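Long-range contacts in probable quinone reductase Qor (NADPH:quinone reductase) (Zeta-crystallin homolog protein) (Mycobacterium tuberculosis, PDB 4RVU), which probably catalyses the NADPH-dependent reduction of quinones, passing electrons from the bound cofactor to its substrates: residues Q24-P29 and A101-A106; G69-V74 and D89-A94; A123-L128 and V301-R306. One frame throughout, in Å; residues are numbered along the deposited sequence.

Contact 1 (Q24-P29 and A101-A106)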
loop_
_atom_site.group_PDB
_atom_site.type_symbol
_atom_site.label_atom_id
_atom_site.label_comp_id
_atom_site.label_asym_id
_atom_site.label_seq_id
_atom_site.Cartn_x
_atom_site.Cartn_y
_atom_site.Cartn_z
ATOM N N GLN A 24 9.297 26.353 -34.163
ATOM C CA GLN A 24 8.698 25.089 -34.584
ATOM C C GLN A 24 7.483 25.429 -35.429
ATOM O O GLN A 24 6.927 26.521 -35.300
ATOM C CB GLN A 24 8.240 24.272 -33.369
ATOM C CG GLN A 24 9.341 23.834 -32.405
ATOM C CD GLN A 24 9.973 22.508 -32.789
ATOM O OE1 GLN A 24 11.023 22.468 -33.439
ATOM N NE2 GLN A 24 9.338 21.411 -32.384
ATOM N N PRO A 25 7.063 24.508 -36.305
ATOM C CA PRO A 25 5.767 24.734 -36.948
ATOM C C PRO A 25 4.659 24.586 -35.910
ATOM O O PRO A 25 4.801 23.801 -34.970
ATOM C CB PRO A 25 5.674 23.592 -37.966
ATOM C CG PRO A 25 7.097 23.156 -38.191
ATOM C CD PRO A 25 7.771 23.343 -36.864
ATOM N N GLN A 26 3.587 25.349 -36.068
ATOM C CA GLN A 26 2.410 25.219 -35.216
ATOM C C GLN A 26 1.825 23.818 -35.390
ATOM O O GLN A 26 1.630 23.361 -36.518
ATOM C CB GLN A 26 1.394 26.297 -35.606
ATOM C CG GLN A 26 0.036 26.194 -34.947
ATOM C CD GLN A 26 -0.806 27.426 -35.193
ATOM O OE1 GLN A 26 -0.330 28.556 -35.043
ATOM N NE2 GLN A 26 -2.061 27.221 -35.584
ATOM N N PRO A 27 1.553 23.116 -34.278
ATOM C CA PRO A 27 1.067 21.737 -34.401
ATOM C C PRO A 27 -0.377 21.686 -34.876
ATOM O O PRO A 27 -1.101 22.682 -34.785
ATOM C CB PRO A 27 1.163 21.196 -32.968
ATOM C CG PRO A 27 1.035 22.402 -32.097
ATOM C CD PRO A 27 1.625 23.560 -32.871
ATOM N N GLN A 28 -0.777 20.526 -35.386
ATOM C CA GLN A 28 -2.151 20.290 -35.799
ATOM C C GLN A 28 -2.754 19.232 -34.888
ATOM O O GLN A 28 -2.155 18.177 -34.682
ATOM C CB GLN A 28 -2.196 19.807 -37.254
ATOM C CG GLN A 28 -1.543 20.760 -38.246
ATOM C CD GLN A 28 -1.855 20.412 -39.690
ATOM O OE1 GLN A 28 -1.644 19.281 -40.133
ATOM N NE2 GLN A 28 -2.379 21.385 -40.427
ATOM N N PRO A 29 -3.950 19.504 -34.348
ATOM C CA PRO A 29 -4.622 18.533 -33.473
ATOM C C PRO A 29 -5.038 17.256 -34.216
ATOM O O PRO A 29 -5.559 17.337 -35.337
ATOM C CB PRO A 29 -5.857 19.305 -32.983
ATOM C CG PRO A 29 -6.113 20.342 -34.048
ATOM C CD PRO A 29 -4.749 20.727 -34.558
ATOM N N ALA A 101 5.211 25.866 -25.270
ATOM C CA ALA A 101 5.143 26.400 -26.631
ATOM C C ALA A 101 4.002 27.386 -26.703
ATOM O O ALA A 101 3.188 27.447 -25.787
ATOM C CB ALA A 101 4.915 25.274 -27.635
ATOM N N GLU A 102 3.915 28.136 -27.801
ATOM C CA GLU A 102 2.802 29.058 -27.975
ATOM C C GLU A 102 1.510 28.309 -28.257
ATOM O O GLU A 102 0.418 28.793 -27.933
ATOM C CB GLU A 102 3.092 30.033 -29.110
ATOM C CG GLU A 102 4.138 31.054 -28.760
ATOM C CD GLU A 102 4.351 32.043 -29.868
ATOM O OE1 GLU A 102 5.124 31.721 -30.793
ATOM O OE2 GLU A 102 3.737 33.132 -29.814
ATOM N N PHE A 103 1.649 27.126 -28.859
ATOM C CA PHE A 103 0.520 26.271 -29.208
ATOM C C PHE A 103 0.877 24.826 -28.910
ATOM O O PHE A 103 2.017 24.400 -29.144
ATOM C CB PHE A 103 0.194 26.381 -30.704
ATOM C CG PHE A 103 -0.251 27.752 -31.141
ATOM C CD1 PHE A 103 0.684 28.725 -31.483
ATOM C CD2 PHE A 103 -1.604 28.055 -31.246
ATOM C CE1 PHE A 103 0.273 29.984 -31.898
ATOM C CE2 PHE A 103 -2.024 29.312 -31.668
ATOM C CZ PHE A 103 -1.081 30.278 -31.987
ATOM N N CYS A 104 -0.086 24.072 -28.387
ATOM C CA CYS A 104 0.115 22.644 -28.159
ATOM C C CYS A 104 -1.203 21.908 -28.331
ATOM O O CYS A 104 -2.251 22.530 -28.530
ATOM C CB CYS A 104 0.688 22.386 -26.759
ATOM S SG CYS A 104 -0.472 22.707 -25.389
ATOM N N THR A 105 -1.148 20.583 -28.253
ATOM C CA THR A 105 -2.353 19.769 -28.361
ATOM C C THR A 105 -2.632 19.093 -27.034
ATOM O O THR A 105 -1.711 18.845 -26.256
ATOM C CB THR A 105 -2.202 18.671 -29.423
ATOM O OG1 THR A 105 -1.102 17.826 -29.065
ATOM C CG2 THR A 105 -1.960 19.281 -30.799
ATOM N N ALA A 106 -3.903 18.770 -26.783
ATOM C CA ALA A 106 -4.269 17.989 -25.607
ATOM C C ALA A 106 -5.528 17.181 -25.894
ATOM O O ALA A 106 -6.385 17.627 -26.658
ATOM C CB ALA A 106 -4.468 18.895 -24.381
#
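Glu102 OE1 is gripped by one hydrogen bond, from the backbone N of His6, which ties the start of segment 101-106 to strand 5-10. No hydrogen bond joins 101-106 to 24-29, and the contact between them is made by an amide-ring stack, proline ring carbons and one methyl. The amide of Gln26 lies stacked on the ring of Phe103, the two planes 25° apart, with OE1 over the ring centre and 3.4 Å above its plane. An extended chain, CG anti to the backbone N (chi1 172°) and chi2 again near anti, delivers the amide there. The nearest ring atom to Gln26 OE1 is Phe103 CE1 at 3.5 Å. Segment 24-29 is part of the loop between strands 20-24 and 33-38. Residues 26-29 run 23° from the direction of residues 103-105, at the start of strand 103-107, which pairs antiparallel with 33-38 in the mixed sheet of the GroES-like domain, in the medium-chain dehydrogenase/reductase architecture. Pro27 crosses Phe103 at about a right angle. Its CD rests on Phe103 CB at 3.8 Å, while Pro27 CG sits 3.7 Å from the carbonyl O of Phe103. Further along, Thr105 CG2 lies against the loop backbone, 3.8 Å from Pro29 CA and 4.0 Å from Gln28 O. The side chains of Gln26 and Pro29 also reach Leu35 of strand 33-38.

Contact 2 (G69-V74 and D89-A94)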
loop_
_atom_site.group_PDB
_atom_site.type_symbol
_atom_site.label_atom_id
_atom_site.label_comp_id
_atom_site.label_asym_id
_atom_site.label_seq_id
_atom_site.Cartn_x
_atom_site.Cartn_y
_atom_site.Cartn_z
ATOM N N GLY A 69 -5.088 27.850 -21.913
ATOM C CA GLY A 69 -5.191 28.820 -22.994
ATOM C C GLY A 69 -6.502 28.681 -23.732
ATOM O O GLY A 69 -7.436 28.068 -23.223
ATOM N N THR A 70 -6.581 29.240 -24.939
ATOM C CA THR A 70 -7.838 29.216 -25.674
ATOM C C THR A 70 -7.818 28.153 -26.759
ATOM O O THR A 70 -6.777 27.888 -27.363
ATOM C CB THR A 70 -8.173 30.601 -26.290
ATOM O OG1 THR A 70 -7.025 31.098 -26.986
ATOM C CG2 THR A 70 -8.563 31.578 -25.196
ATOM N N VAL A 71 -8.972 27.535 -26.990
ATOM C CA VAL A 71 -9.078 26.524 -28.035
ATOM C C VAL A 71 -9.025 27.209 -29.396
ATOM O O VAL A 71 -9.943 27.951 -29.766
ATOM C CB VAL A 71 -10.359 25.694 -27.899
ATOM C CG1 VAL A 71 -10.457 24.681 -29.037
ATOM C CG2 VAL A 71 -10.375 24.970 -26.553
ATOM N N GLU A 72 -7.932 26.974 -30.117
ATOM C CA GLU A 72 -7.706 27.574 -31.429
ATOM C C GLU A 72 -8.364 26.717 -32.514
ATOM O O GLU A 72 -8.824 27.227 -33.541
ATOM C CB GLU A 72 -6.197 27.676 -31.683
ATOM C CG GLU A 72 -5.807 28.329 -33.002
ATOM C CD GLU A 72 -5.611 29.829 -32.880
ATOM O OE1 GLU A 72 -5.892 30.379 -31.794
ATOM O OE2 GLU A 72 -5.180 30.453 -33.875
ATOM N N ALA A 73 -8.400 25.408 -32.276
ATOM C CA ALA A 73 -8.991 24.462 -33.218
ATOM C C ALA A 73 -9.316 23.148 -32.521
ATOM O O ALA A 73 -8.695 22.791 -31.518
ATOM C CB ALA A 73 -8.051 24.212 -34.395
ATOM N N VAL A 74 -10.288 22.428 -33.072
ATOM C CA VAL A 74 -10.655 21.106 -32.591
ATOM C C VAL A 74 -10.205 20.104 -33.646
ATOM O O VAL A 74 -10.309 20.385 -34.845
ATOM C CB VAL A 74 -12.182 21.024 -32.370
ATOM C CG1 VAL A 74 -12.600 19.624 -31.967
ATOM C CG2 VAL A 74 -12.627 22.037 -31.328
ATOM N N ASP A 89 -13.069 28.605 -26.380
ATOM C CA ASP A 89 -13.152 28.324 -24.944
ATOM C C ASP A 89 -11.784 28.429 -24.269
ATOM O O ASP A 89 -10.768 28.032 -24.856
ATOM C CB ASP A 89 -13.731 26.923 -24.677
ATOM C CG ASP A 89 -15.233 26.841 -24.902
ATOM O OD1 ASP A 89 -15.884 27.892 -25.051
ATOM O OD2 ASP A 89 -15.769 25.709 -24.912
ATOM N N ARG A 90 -11.771 28.958 -23.042
ATOM C CA ARG A 90 -10.581 28.952 -22.193
ATOM C C ARG A 90 -10.544 27.598 -21.505
ATOM O O ARG A 90 -11.525 27.198 -20.865
ATOM C CB ARG A 90 -10.652 30.041 -21.120
ATOM C CG ARG A 90 -10.477 31.459 -21.619
ATOM C CD ARG A 90 -10.788 32.456 -20.489
ATOM N NE ARG A 90 -9.740 32.440 -19.490
ATOM C CZ ARG A 90 -9.929 32.312 -18.179
ATOM N NH1 ARG A 90 -11.153 32.215 -17.661
ATOM N NH2 ARG A 90 -8.877 32.292 -17.382
ATOM N N VAL A 91 -9.430 26.891 -21.641
ATOM C CA VAL A 91 -9.365 25.516 -21.150
ATOM C C VAL A 91 -8.032 25.244 -20.479
ATOM O O VAL A 91 -7.081 26.008 -20.641
ATOM C CB VAL A 91 -9.589 24.489 -22.276
ATOM C CG1 VAL A 91 -11.006 24.591 -22.843
ATOM C CG2 VAL A 91 -8.531 24.634 -23.369
ATOM N N VAL A 92 -7.956 24.159 -19.723
ATOM C CA VAL A 92 -6.714 23.808 -19.065
ATOM C C VAL A 92 -6.573 22.289 -19.061
ATOM O O VAL A 92 -7.557 21.566 -18.917
ATOM C CB VAL A 92 -6.632 24.423 -17.641
ATOM C CG1 VAL A 92 -7.786 23.945 -16.759
ATOM C CG2 VAL A 92 -5.280 24.129 -16.989
ATOM N N SER A 93 -5.350 21.814 -19.269
ATOM C CA SER A 93 -5.081 20.377 -19.277
ATOM C C SER A 93 -3.760 20.121 -18.599
ATOM O O SER A 93 -2.870 20.979 -18.600
ATOM C CB SER A 93 -5.037 19.843 -20.710
ATOM O OG SER A 93 -4.890 18.422 -20.734
ATOM N N ALA A 94 -3.644 18.937 -18.007
ATOM C CA ALA A 94 -2.409 18.480 -17.389
ATOM C C ALA A 94 -1.850 17.321 -18.211
ATOM O O ALA A 94 -0.905 16.657 -17.788
ATOM C CB ALA A 94 -2.686 18.003 -15.969
#
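Val71 overlaps Val91 at about a right angle, with Val71 CG2 lodged 3.7 Å from Val91 CG2 and 3.8 Å from Val91 CG1. The same Val71 methyl also approaches the carbonyl O of Asp89, so it packs against both side chain and backbone. Three backbone hydrogen bonds join the strands. Gly69 and Val91 exchange two as an antiparallel hydrogen-bonded pair: Val91 N to Gly69 O is the straighter, 2.8 Å with 167° at the hydrogen, and Gly69 N to Val91 O spans 3.0 Å. Val71 N then reaches Asp89 O at 2.8 Å. Between them, Thr70 and Arg90 form a non-hydrogen-bonded pair with CA atoms only 4.4 Å apart. Their side chains share one face of the sheet, where Thr70 CG2 meets Arg90 CG at 4.1 Å; beyond CG, the Arg90 chain bends at chi3 (72°) and its guanidinium bonds Val118 O and Ser120 OG. The short segments 69-74 and 90-93 run 104° apart, and pairing between them is limited to the two bridges Gly69-Val91 and Thr70-Arg90. Past it, Glu72 and Ala73 both face Leu35 in a classic beta bulge of strand 67-74, within the mixed sheet of the GroES-like domain.

Contact 3 (A123-L128 and V301-R306)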
loop_
_atom_site.group_PDB
_atom_site.type_symbol
_atom_site.label_atom_id
_atom_site.label_comp_id
_atom_site.label_asym_id
_atom_site.label_seq_id
_atom_site.Cartn_x
_atom_site.Cartn_y
_atom_site.Cartn_z
ATOM N N ALA A 123 -5.174 28.934 -13.270
ATOM C CA ALA A 123 -5.519 27.619 -13.817
ATOM C C ALA A 123 -4.278 26.764 -14.107
ATOM O O ALA A 123 -4.253 25.562 -13.816
ATOM C CB ALA A 123 -6.379 27.769 -15.076
ATOM N N ALA A 124 -3.242 27.373 -14.672
ATOM C CA ALA A 124 -2.016 26.634 -15.009
ATOM C C ALA A 124 -1.143 26.431 -13.788
ATOM O O ALA A 124 -0.150 25.692 -13.833
ATOM C CB ALA A 124 -1.227 27.353 -16.109
ATOM N N SER A 125 -1.507 27.094 -12.696
ATOM C CA SER A 125 -0.871 26.857 -11.410
ATOM C C SER A 125 -1.562 25.710 -10.687
ATOM O O SER A 125 -0.957 25.038 -9.853
ATOM C CB SER A 125 -0.962 28.105 -10.535
ATOM O OG SER A 125 -0.086 29.121 -10.980
ATOM N N ALA A 126 -2.832 25.493 -11.012
ATOM C CA ALA A 126 -3.713 24.693 -10.160
ATOM C C ALA A 126 -4.004 23.285 -10.656
ATOM O O ALA A 126 -4.144 22.370 -9.844
ATOM C CB ALA A 126 -5.029 25.434 -9.930
ATOM N N LEU A 127 -4.135 23.093 -11.967
ATOM C CA LEU A 127 -4.709 21.832 -12.466
ATOM C C LEU A 127 -3.916 20.552 -12.200
ATOM O O LEU A 127 -4.418 19.656 -11.528
ATOM C CB LEU A 127 -5.079 21.909 -13.955
ATOM C CG LEU A 127 -5.919 20.679 -14.351
ATOM C CD1 LEU A 127 -7.330 20.737 -13.740
ATOM C CD2 LEU A 127 -5.990 20.446 -15.859
ATOM N N LEU A 128 -2.705 20.430 -12.737
ATOM C CA LEU A 128 -1.962 19.172 -12.557
ATOM C C LEU A 128 -1.738 18.894 -11.080
ATOM O O LEU A 128 -1.985 17.783 -10.596
ATOM C CB LEU A 128 -0.613 19.202 -13.295
ATOM C CG LEU A 128 0.104 17.844 -13.428
ATOM C CD1 LEU A 128 0.990 17.810 -14.674
ATOM C CD2 LEU A 128 0.940 17.514 -12.196
ATOM N N VAL A 301 -5.134 28.937 -4.814
ATOM C CA VAL A 301 -3.892 28.599 -5.497
ATOM C C VAL A 301 -3.216 29.869 -5.960
ATOM O O VAL A 301 -3.686 30.521 -6.892
ATOM C CB VAL A 301 -4.129 27.677 -6.693
ATOM C CG1 VAL A 301 -2.798 27.350 -7.379
ATOM C CG2 VAL A 301 -4.821 26.387 -6.241
ATOM N N ALA A 302 -2.119 30.231 -5.306
ATOM C CA ALA A 302 -1.410 31.463 -5.651
ATOM C C ALA A 302 -0.457 31.177 -6.800
ATOM O O ALA A 302 -0.019 30.040 -6.981
ATOM C CB ALA A 302 -0.646 31.988 -4.450
ATOM N N VAL A 303 -0.143 32.196 -7.589
ATOM C CA VAL A 303 0.899 32.037 -8.600
ATOM C C VAL A 303 2.230 32.349 -7.926
ATOM O O VAL A 303 2.531 33.515 -7.658
ATOM C CB VAL A 303 0.680 32.980 -9.796
ATOM C CG1 VAL A 303 1.766 32.762 -10.847
ATOM C CG2 VAL A 303 -0.700 32.750 -10.399
ATOM N N GLY A 304 3.022 31.316 -7.644
ATOM C CA GLY A 304 4.226 31.477 -6.831
ATOM C C GLY A 304 5.437 32.045 -7.555
ATOM O O GLY A 304 6.363 32.566 -6.932
ATOM N N GLY A 305 5.442 31.951 -8.876
ATOM C CA GLY A 305 6.539 32.517 -9.639
ATOM C C GLY A 305 6.192 32.525 -11.104
ATOM O O GLY A 305 5.428 31.675 -11.560
ATOM N N ARG A 306 6.761 33.476 -11.837
ATOM C CA ARG A 306 6.483 33.640 -13.261
ATOM C C ARG A 306 7.786 33.814 -14.026
ATOM O O ARG A 306 8.689 34.518 -13.570
ATOM C CB ARG A 306 5.638 34.891 -13.492
ATOM C CG ARG A 306 4.299 34.893 -12.816
ATOM C CD ARG A 306 3.615 36.234 -13.017
ATOM N NE ARG A 306 2.264 36.246 -12.469
ATOM C CZ ARG A 306 1.978 36.513 -11.197
ATOM N NH1 ARG A 306 2.957 36.782 -10.336
ATOM N NH2 ARG A 306 0.716 36.507 -10.779
#
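Val301 faces the helix with its two methyls divided between neighbouring residues: CG1 meets Ser125 CB at 3.7 Å, and CG2 meets Ala126 CB at 3.8 Å. Its first torsion sets this, with CG1 anti to the backbone N (chi1 180°) and CG2 anti to the carbonyl carbon, so both branches lean towards the helix surface. Ser125 lies between Val301 and Val303 and turns a different part to each. Its CB is covered by Val301, while its OG approaches Val303 CG2 at 3.7 Å. That hydroxyl has its polar partner within the helix, a hydrogen bond to Glu121 O one turn earlier. Chi1 of -73° puts OG anti to the carbonyl carbon, beside the backbone N, where it reaches Glu121 O; CB itself faces Val301. No hydrogen bond crosses between the segments, and the interface is small and buried.

In the fold, the contact sets helix 120-140 against the segment that leads into strand 303-308, which pairs in parallel with strand 327-331 of the mixed sheet, so late residues of the chain return to the sheet of the GroES-like domain. Ser125 O also bonds Ser327 OG of strand 327-331. Ala123 O takes Leu127 N and, weakly, Ala126 N, while Leu128 N bonds Glu66 OE2. Leu128 itself touches the bound NADPH, whereas the side chain of Val301 stays about 10 Å from the cofactor. At the other end of the interface Val303 CG1 sits over the centre of the Arg306 guanidinium, 3.7 Å above its plane, and the Val303 side chain also touches Glu121 and Val122. Arg306 NE makes a salt bridge with Glu121 OE2, so Glu121 takes the arginine on its carboxylate and the Ser125 hydroxyl on its carbonyl.

All three contacts bear on the same mixed sheet, but at different depths. Contact 3 is buried, packs small side chains, mostly apolar, against each other, and is the one with a residue in the NADPH pocket. Contact 1 lies farthest from the chain centre and relies on an amide-ring stack at the surface and prolines, whereas contact 2 is the only one bonded through backbone across its segments. Contacts 1 and 2 touch directly, with Phe103 CE2 against Glu72 CD at 3.8 Å. Contact 2 meets contact 3 where Leu127 CD2 packs on the backbone at Ser93 and Ala94. Contacts 1 and 3 do not touch; their nearest atoms are about 9 Å apart.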